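Side-chain contacts in tail spike protein (Acinetobacter phage vB_AbaP_AS12, PDB 6EU4), which probably recognises and degrades the capsular polysaccharide of its Acinetobacter baumannii host as a trimeric, beta-helical tailspike of the phage: residues V131-N136 against I209-P214; Q271-C276 against Y284-N289. All blocks are in the same frame, centred on the assembly; numbering follows the deposited sequence.

Contact 1: V131-N136 against I209-P214; sequences VYYNSN and IGLYAP
Y133 and L211 meet rim to branch: the phenol brings its hydroxyl end up to the leucine's methyl CD1, with 3.6 Å from Y133 OH to L211 CD1. The ring carbon ortho to the hydroxyl shares the contact, Y133 CE1 lying 3.9 Å from the same L211 CD1, and the methyl sits in the plane of the ring at its edge, not over a face. The second branch is more distant, with L211 CD2 4.2 Å from Y133 OH. The long directions of the two side chains cross at about a right angle. Two torsions bring this about. In Y133, CG stands between the backbone N and the carbonyl carbon (chi1 60°), which carries the ring end closer to 209-214 than its CB direction alone would suggest; in L211, CG is anti to the backbone N (chi1 172°), and the branch reaches out to meet it. A213 adds a looser touch, its CB 4.4 Å from Y133 OH. The hydroxyl is not left to these apolar neighbours, because it hydrogen-bonds to Y221 OH, which probably helps fix where the ring ends. All three touching residues are buried. Strands 131-133 and 211-212 are not direct neighbours: strand 175-179 runs between them, parallel to both, as in successive coils of a parallel beta-helix, and Y133 packs on its M177 and A179, the latter also met by A213.

Contact 2: Q271-C276 against Y284-N289; sequences QTFIGC and YGWDLN
This is an edge-to-face (T-shaped) aromatic contact, buried inside the parallel beta-helix, between F273 on strand 268-274 and W286, just after the corner at G285, on strand 284-304. The planes of the F273 ring and the six-membered ring of W286 stand at 82°, and their centroids are 5.0 Å apart. W286 supplies the edge: its CZ3 lies over the centre of the F273 ring, 3.7 Å above the plane, and its CH2 comes down beside it, 3.7 Å from F273 CD2. That the edge is spread over the face rather than touching at a single atom follows from W286 CZ3 lying 3.8 Å from F273 CE2 and 3.9 Å from F273 CZ. The pyrrole part of the indole, with NE1, takes no part in this approach. Both CB atoms point toward the opposite segment, and with CG anti to the carbonyl carbon in both (chi1 -57° for F273, -62° for W286) the two side chains run past each other in opposite directions. Complementary ring electrostatics probably contribute. More aromatic rings extend the contact: F273 stacks with W243 of strand 241-250 and meets F257, while W286 stacks with F255 and meets F315. Strand 268-274 lies in parallel between 241-250 and the later part of 284-304, to which F273 hydrogen-bonds through its backbone at T295 and I297; W286 instead has strands 253-257 and 311-318 as neighbours. The two side chains thus come from different faces and converge in the interior, one ring next to the other along the helix axis.

Overall arrangement
Both contacts are buried in the same parallel beta-helix, in series along the chain, with centres 18 Å apart and nearest atoms about 8 Å apart. In both, the touching groups follow one another along the stacking direction; what differs is the backbones, two coils apart on one face in contact 1 and also laterally displaced between faces in contact 2. The chemistry differs too: a tyrosine edge against an aliphatic methyl, with the hydroxyl's polar partner elsewhere, as against a ring pair continued by further aromatic residues. Contact 2 buries more, 133 against 83 Å². N136 of 131-136 hydrogen-bonds to D146 of the second subunit, while 271-276 packs on both other subunits through T272 and I274.

Contact 1: V131-N136 against I209-P214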
# COMPACT_ATOMS: atom_id res chain seq x y z
N VAL A 131 32.47 -10.07 -14.79
CA VAL A 131 32.28 -11.43 -14.29
C VAL A 131 30.80 -11.74 -14.37
O VAL A 131 29.97 -10.85 -14.18
CB VAL A 131 32.83 -11.62 -12.87
CG1 VAL A 131 34.36 -11.39 -12.87
CG2 VAL A 131 32.15 -10.68 -11.85
N TYR A 132 30.48 -12.98 -14.72
CA TYR A 132 29.10 -13.36 -14.92
C TYR A 132 28.68 -14.45 -13.94
O TYR A 132 29.50 -15.18 -13.38
CB TYR A 132 28.87 -13.82 -16.37
CG TYR A 132 29.54 -15.13 -16.74
CD1 TYR A 132 28.93 -16.35 -16.46
CD2 TYR A 132 30.79 -15.15 -17.35
CE1 TYR A 132 29.55 -17.55 -16.80
CE2 TYR A 132 31.41 -16.34 -17.68
CZ TYR A 132 30.78 -17.53 -17.40
OH TYR A 132 31.39 -18.71 -17.72
N TYR A 133 27.37 -14.52 -13.73
CA TYR A 133 26.78 -15.60 -12.98
C TYR A 133 25.60 -16.13 -13.78
O TYR A 133 25.04 -15.43 -14.62
CB TYR A 133 26.34 -15.13 -11.58
CG TYR A 133 25.31 -14.01 -11.56
CD1 TYR A 133 25.69 -12.68 -11.75
CD2 TYR A 133 23.97 -14.27 -11.32
CE1 TYR A 133 24.75 -11.66 -11.73
CE2 TYR A 133 23.02 -13.24 -11.29
CZ TYR A 133 23.42 -11.95 -11.50
OH TYR A 133 22.49 -10.92 -11.47
N ASN A 134 25.22 -17.39 -13.51
CA ASN A 134 24.14 -18.04 -14.24
C ASN A 134 22.95 -18.18 -13.33
O ASN A 134 22.19 -17.21 -13.15
CB ASN A 134 24.61 -19.39 -14.81
CG ASN A 134 25.82 -19.27 -15.72
OD1 ASN A 134 26.81 -19.99 -15.54
ND2 ASN A 134 25.75 -18.38 -16.71
N SER A 135 22.69 -19.36 -12.76
CA SER A 135 21.49 -19.60 -11.97
C SER A 135 21.87 -20.34 -10.70
O SER A 135 22.95 -20.94 -10.59
CB SER A 135 20.47 -20.40 -12.79
OG SER A 135 19.98 -19.57 -13.83
N ASN A 136 20.95 -20.32 -9.73
CA ASN A 136 21.16 -21.00 -8.45
C ASN A 136 22.46 -20.57 -7.80
O ASN A 136 23.21 -21.38 -7.26
CB ASN A 136 21.12 -22.52 -8.63
CG ASN A 136 20.50 -23.24 -7.46
OD1 ASN A 136 19.33 -23.64 -7.50
ND2 ASN A 136 21.27 -23.41 -6.40
N ILE A 209 28.15 -0.16 -17.29
CA ILE A 209 26.97 -0.63 -16.58
C ILE A 209 27.43 -1.33 -15.31
O ILE A 209 28.39 -2.10 -15.34
CB ILE A 209 26.16 -1.61 -17.46
CG1 ILE A 209 25.73 -0.94 -18.76
CG2 ILE A 209 24.95 -2.17 -16.70
CD1 ILE A 209 25.39 -1.97 -19.86
N GLY A 210 26.75 -1.09 -14.20
CA GLY A 210 27.06 -1.82 -13.01
C GLY A 210 26.69 -3.30 -13.08
O GLY A 210 27.55 -4.18 -13.13
N LEU A 211 25.39 -3.56 -13.11
CA LEU A 211 24.85 -4.91 -13.26
C LEU A 211 24.03 -4.95 -14.53
O LEU A 211 22.99 -4.30 -14.62
CB LEU A 211 24.01 -5.29 -12.05
CG LEU A 211 23.24 -6.61 -12.17
CD1 LEU A 211 24.18 -7.80 -12.29
CD2 LEU A 211 22.26 -6.80 -11.00
N TYR A 212 24.50 -5.72 -15.52
CA TYR A 212 23.75 -5.97 -16.74
C TYR A 212 23.09 -7.33 -16.57
O TYR A 212 23.76 -8.37 -16.60
CB TYR A 212 24.63 -5.92 -17.99
CG TYR A 212 23.82 -6.08 -19.25
CD1 TYR A 212 22.70 -5.30 -19.47
CD2 TYR A 212 24.15 -7.03 -20.21
CE1 TYR A 212 21.93 -5.44 -20.61
CE2 TYR A 212 23.39 -7.18 -21.36
CZ TYR A 212 22.28 -6.39 -21.55
OH TYR A 212 21.51 -6.52 -22.69
N ALA A 213 21.79 -7.31 -16.37
CA ALA A 213 21.02 -8.52 -16.04
C ALA A 213 19.83 -8.59 -16.97
O ALA A 213 18.68 -8.38 -16.56
CB ALA A 213 20.59 -8.49 -14.57
N PRO A 214 20.07 -8.87 -18.25
CA PRO A 214 18.99 -8.69 -19.24
C PRO A 214 17.80 -9.59 -18.99
O PRO A 214 16.65 -9.13 -19.05
CB PRO A 214 19.68 -8.98 -20.58
CG PRO A 214 20.95 -9.73 -20.23
CD PRO A 214 21.36 -9.19 -18.88

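Contact 2: Q271-C276 against Y284-N289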
# COMPACT_ATOMS: atom_id res chain seq x y z
N GLN A 271 8.10 -7.26 -9.83
CA GLN A 271 9.33 -6.73 -9.23
C GLN A 271 8.96 -5.90 -8.01
O GLN A 271 8.12 -5.00 -8.10
CB GLN A 271 10.11 -5.85 -10.22
CG GLN A 271 10.49 -6.56 -11.51
CD GLN A 271 11.47 -7.69 -11.30
OE1 GLN A 271 12.63 -7.46 -10.93
NE2 GLN A 271 11.02 -8.92 -11.52
N THR A 272 9.56 -6.22 -6.87
CA THR A 272 9.37 -5.45 -5.65
C THR A 272 10.68 -4.76 -5.29
O THR A 272 11.74 -5.40 -5.32
CB THR A 272 8.93 -6.33 -4.47
OG1 THR A 272 7.70 -7.01 -4.77
CG2 THR A 272 8.65 -5.46 -3.22
N PHE A 273 10.59 -3.49 -4.91
CA PHE A 273 11.72 -2.69 -4.45
C PHE A 273 11.39 -2.15 -3.08
O PHE A 273 10.41 -1.41 -2.93
CB PHE A 273 12.02 -1.54 -5.41
CG PHE A 273 12.30 -1.98 -6.82
CD1 PHE A 273 11.26 -2.14 -7.71
CD2 PHE A 273 13.59 -2.23 -7.25
CE1 PHE A 273 11.51 -2.56 -9.02
CE2 PHE A 273 13.83 -2.66 -8.55
CZ PHE A 273 12.80 -2.81 -9.42
N ILE A 274 12.19 -2.52 -2.08
CA ILE A 274 12.00 -2.10 -0.70
C ILE A 274 13.26 -1.39 -0.25
O ILE A 274 14.34 -1.99 -0.23
CB ILE A 274 11.71 -3.31 0.21
CG1 ILE A 274 10.40 -3.97 -0.26
CG2 ILE A 274 11.57 -2.86 1.66
CD1 ILE A 274 10.04 -5.23 0.48
N GLY A 275 13.13 -0.11 0.11
CA GLY A 275 14.30 0.62 0.59
C GLY A 275 15.43 0.71 -0.42
O GLY A 275 16.60 0.72 -0.03
N CYS A 276 15.09 0.82 -1.70
CA CYS A 276 16.08 1.01 -2.74
C CYS A 276 16.28 2.49 -2.98
O CYS A 276 15.46 3.33 -2.59
CB CYS A 276 15.68 0.30 -4.03
SG CYS A 276 15.59 -1.53 -3.80
N TYR A 284 17.47 9.78 -16.41
CA TYR A 284 16.31 9.28 -15.67
C TYR A 284 16.78 8.61 -14.39
O TYR A 284 17.77 7.88 -14.40
CB TYR A 284 15.51 8.24 -16.46
CG TYR A 284 14.95 8.72 -17.75
CD1 TYR A 284 13.92 9.66 -17.78
CD2 TYR A 284 15.41 8.22 -18.96
CE1 TYR A 284 13.40 10.10 -18.96
CE2 TYR A 284 14.89 8.67 -20.16
CZ TYR A 284 13.89 9.61 -20.14
OH TYR A 284 13.34 10.05 -21.33
N GLY A 285 16.03 8.79 -13.32
CA GLY A 285 16.26 8.00 -12.13
C GLY A 285 15.87 6.55 -12.37
O GLY A 285 16.68 5.62 -12.23
N TRP A 286 14.61 6.35 -12.73
CA TRP A 286 14.06 5.05 -13.07
C TRP A 286 13.51 5.12 -14.48
O TRP A 286 12.72 6.02 -14.79
CB TRP A 286 12.93 4.69 -12.11
CG TRP A 286 13.30 4.57 -10.70
CD1 TRP A 286 13.55 5.58 -9.82
CD2 TRP A 286 13.44 3.34 -9.96
NE1 TRP A 286 13.84 5.06 -8.57
CE2 TRP A 286 13.78 3.69 -8.64
CE3 TRP A 286 13.31 1.99 -10.30
CZ2 TRP A 286 14.00 2.74 -7.65
CZ3 TRP A 286 13.53 1.04 -9.31
CH2 TRP A 286 13.87 1.43 -7.99
N ASP A 287 13.95 4.21 -15.33
CA ASP A 287 13.49 4.11 -16.71
C ASP A 287 12.81 2.74 -16.81
O ASP A 287 13.50 1.72 -16.92
CB ASP A 287 14.67 4.25 -17.68
CG ASP A 287 14.25 4.24 -19.14
OD1 ASP A 287 13.11 3.81 -19.44
OD2 ASP A 287 15.07 4.66 -19.99
N LEU A 288 11.48 2.72 -16.70
CA LEU A 288 10.70 1.50 -16.59
C LEU A 288 9.84 1.31 -17.83
O LEU A 288 9.12 2.24 -18.25
CB LEU A 288 9.81 1.54 -15.35
CG LEU A 288 10.51 1.86 -14.04
CD1 LEU A 288 9.50 1.82 -12.92
CD2 LEU A 288 11.66 0.89 -13.75
N ASN A 289 9.94 0.13 -18.42
CA ASN A 289 9.18 -0.22 -19.61
C ASN A 289 8.60 -1.61 -19.42
O ASN A 289 9.32 -2.55 -19.06
CB ASN A 289 10.08 -0.15 -20.84
CG ASN A 289 9.36 -0.54 -22.11
OD1 ASN A 289 8.24 -0.08 -22.37
ND2 ASN A 289 9.99 -1.40 -22.90